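Local structure of cupin 2, conserved barrel domain protein (Novosphingobium aromaticivorans DSM 12444, 3ES1) at residues 103-108 with 145-150. The protein is of unknown function but has a cupin-like fold, a beta-barrel domain shared by many enzymes and small-molecule-binding proteins. Sequence-based numbering, arbitrary orientation.
Sequences GIVLEG and CRIAFI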
loop_
_atom_site.group_PDB
_atom_site.type_symbol
_atom_site.label_atom_id
_atom_site.label_comp_id
_atom_site.label_asym_id
_atom_site.label_seq_id
_atom_site.Cartn_x
_atom_site.Cartn_y
_atom_site.Cartn_z
ATOM N N GLY A 103 -2.258 -3.979 4.368
ATOM C CA GLY A 103 -1.536 -3.407 5.506
ATOM C C GLY A 103 -0.110 -3.888 5.522
ATOM O O GLY A 103 0.145 -5.080 5.395
ATOM N N ILE A 104 0.821 -2.948 5.719
ATOM C CA ILE A 104 2.252 -3.279 5.764
ATOM C C ILE A 104 2.860 -2.833 7.061
ATOM O O ILE A 104 2.843 -1.634 7.415
ATOM C CB ILE A 104 3.055 -2.704 4.530
ATOM C CG1 ILE A 104 2.360 -3.095 3.193
ATOM C CG2 ILE A 104 4.469 -3.279 4.482
ATOM C CD1 ILE A 104 1.400 -2.034 2.656
ATOM N N VAL A 105 3.410 -3.795 7.775
ATOM C CA VAL A 105 3.999 -3.491 9.092
ATOM C C VAL A 105 5.396 -2.876 8.893
ATOM O O VAL A 105 6.350 -3.577 8.494
ATOM C CB VAL A 105 4.009 -4.718 10.060
ATOM C CG1 VAL A 105 4.443 -4.294 11.460
ATOM C CG2 VAL A 105 2.641 -5.426 10.123
ATOM N N LEU A 106 5.546 -1.588 9.232
ATOM C CA LEU A 106 6.793 -0.896 8.911
ATOM C C LEU A 106 7.812 -1.037 10.027
ATOM O O LEU A 106 9.044 -1.091 9.824
ATOM C CB LEU A 106 6.545 0.604 8.606
ATOM C CG LEU A 106 5.527 0.958 7.468
ATOM C CD1 LEU A 106 5.603 2.434 7.135
ATOM C CD2 LEU A 106 5.720 0.115 6.233
ATOM N N GLU A 107 7.265 -1.048 11.218
ATOM C CA GLU A 107 8.046 -1.028 12.472
ATOM C C GLU A 107 7.253 -1.689 13.587
ATOM O O GLU A 107 6.080 -1.416 13.772
ATOM C CB GLU A 107 8.366 0.413 12.873
ATOM C CG GLU A 107 8.794 0.599 14.291
ATOM C CD GLU A 107 10.198 0.083 14.624
ATOM O OE1 GLU A 107 11.016 -0.140 13.691
ATOM O OE2 GLU A 107 10.471 -0.088 15.846
ATOM N N GLY A 108 7.919 -2.555 14.339
ATOM C CA GLY A 108 7.286 -3.274 15.415
ATOM C C GLY A 108 6.476 -4.455 14.913
ATOM O O GLY A 108 6.639 -4.915 13.801
ATOM N N CYS A 145 3.987 0.327 17.165
ATOM C CA CYS A 145 3.972 -0.377 15.901
ATOM C C CYS A 145 3.371 0.511 14.814
ATOM O O CYS A 145 2.244 1.011 14.954
ATOM C CB CYS A 145 3.103 -1.638 16.032
ATOM S SG CYS A 145 2.962 -2.555 14.495
ATOM N N ARG A 146 4.134 0.716 13.759
ATOM C CA ARG A 146 3.703 1.523 12.608
ATOM C C ARG A 146 3.265 0.632 11.468
ATOM O O ARG A 146 3.985 -0.255 11.030
ATOM C CB ARG A 146 4.806 2.457 12.125
ATOM C CG ARG A 146 4.405 3.240 10.872
ATOM C CD ARG A 146 5.353 4.395 10.566
ATOM N NE ARG A 146 5.151 5.462 11.536
ATOM C CZ ARG A 146 5.891 6.568 11.640
ATOM N NH1 ARG A 146 6.924 6.819 10.828
ATOM N NH2 ARG A 146 5.590 7.429 12.588
ATOM N N ILE A 147 2.057 0.904 10.988
ATOM C CA ILE A 147 1.493 0.177 9.859
ATOM C C ILE A 147 1.007 1.155 8.789
ATOM O O ILE A 147 0.379 2.148 9.078
ATOM C CB ILE A 147 0.292 -0.768 10.286
ATOM C CG1 ILE A 147 0.680 -1.686 11.457
ATOM C CG2 ILE A 147 -0.164 -1.629 9.086
ATOM C CD1 ILE A 147 -0.502 -2.428 12.136
ATOM N N ALA A 148 1.384 0.868 7.553
ATOM C CA ALA A 148 0.839 1.594 6.385
ATOM C C ALA A 148 -0.352 0.811 5.878
ATOM O O ALA A 148 -0.243 -0.407 5.568
ATOM C CB ALA A 148 1.915 1.706 5.255
ATOM N N PHE A 149 -1.474 1.509 5.771
ATOM C CA PHE A 149 -2.712 0.920 5.299
ATOM C C PHE A 149 -3.193 1.565 4.012
ATOM O O PHE A 149 -3.342 2.789 3.908
ATOM C CB PHE A 149 -3.843 1.087 6.324
ATOM C CG PHE A 149 -3.716 0.234 7.532
ATOM C CD1 PHE A 149 -3.889 -1.133 7.454
ATOM C CD2 PHE A 149 -3.450 0.798 8.757
ATOM C CE1 PHE A 149 -3.778 -1.933 8.595
ATOM C CE2 PHE A 149 -3.364 -0.004 9.920
ATOM C CZ PHE A 149 -3.520 -1.354 9.840
ATOM N N ILE A 150 -3.492 0.699 3.056
ATOM C CA ILE A 150 -4.146 1.078 1.817
ATOM C C ILE A 150 -5.533 0.433 1.715
ATOM O O ILE A 150 -5.669 -0.778 1.655
ATOM C CB ILE A 150 -3.309 0.697 0.577
ATOM C CG1 ILE A 150 -1.906 1.337 0.605
ATOM C CG2 ILE A 150 -4.024 1.143 -0.733
ATOM C CD1 ILE A 150 -0.838 0.640 1.486
#
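A classic beta bulge interrupts the antiparallel pairing of strands 99-107 and 145-153, with Leu-106 and Glu-107 together facing Arg-146. The carbonyl O of Arg-146 takes a 2.7 Å hydrogen bond from Leu-106 N and a weak one of 3.4 Å from Glu-107 N, while Arg-146 N returns a bond to Glu-107 O. Before the bulge the ladder is regular: Ile-104 N donates a 2.8 Å hydrogen bond to Ala-148 O, and Ala-148 N answers to Ile-104 O. Within the bulge the CB of Leu-106 points toward the partner strand. With CG beside its own backbone N (chi1 -56°), its CD1 lies 4.0 Å from Arg-146 CD and 4.2 Å from Ala-148 CB, a methyl short enough to lie alongside the branched leucine. The aliphatic part of Arg-146 serves as apolar surface here, while its guanidinium reaches away to a salt bridge with Asp-85. Ile-104 CD1 touches Ile-150 CD1 at 3.7 Å, and this face packs on the second subunit, where Leu-106 meets its own counterpart. An alanine in place of Leu-106 would probably open a gap beside the Arg-146 methylenes and weaken the packing between subunits. On the other face, Val-105 CG1 lies 3.8 Å from Cys-145 SG, and the Phe-149 ring carries Ile-147 CG2 over one face, toward the rim. Gly-103 suits its site because a side chain would run into that ring. Neighbouring antiparallel strands of the larger sheet, with Ile-147 and Phe-149 packing on Ile-110 and Trp-137 of the smaller one, fit the cupin beta-barrel.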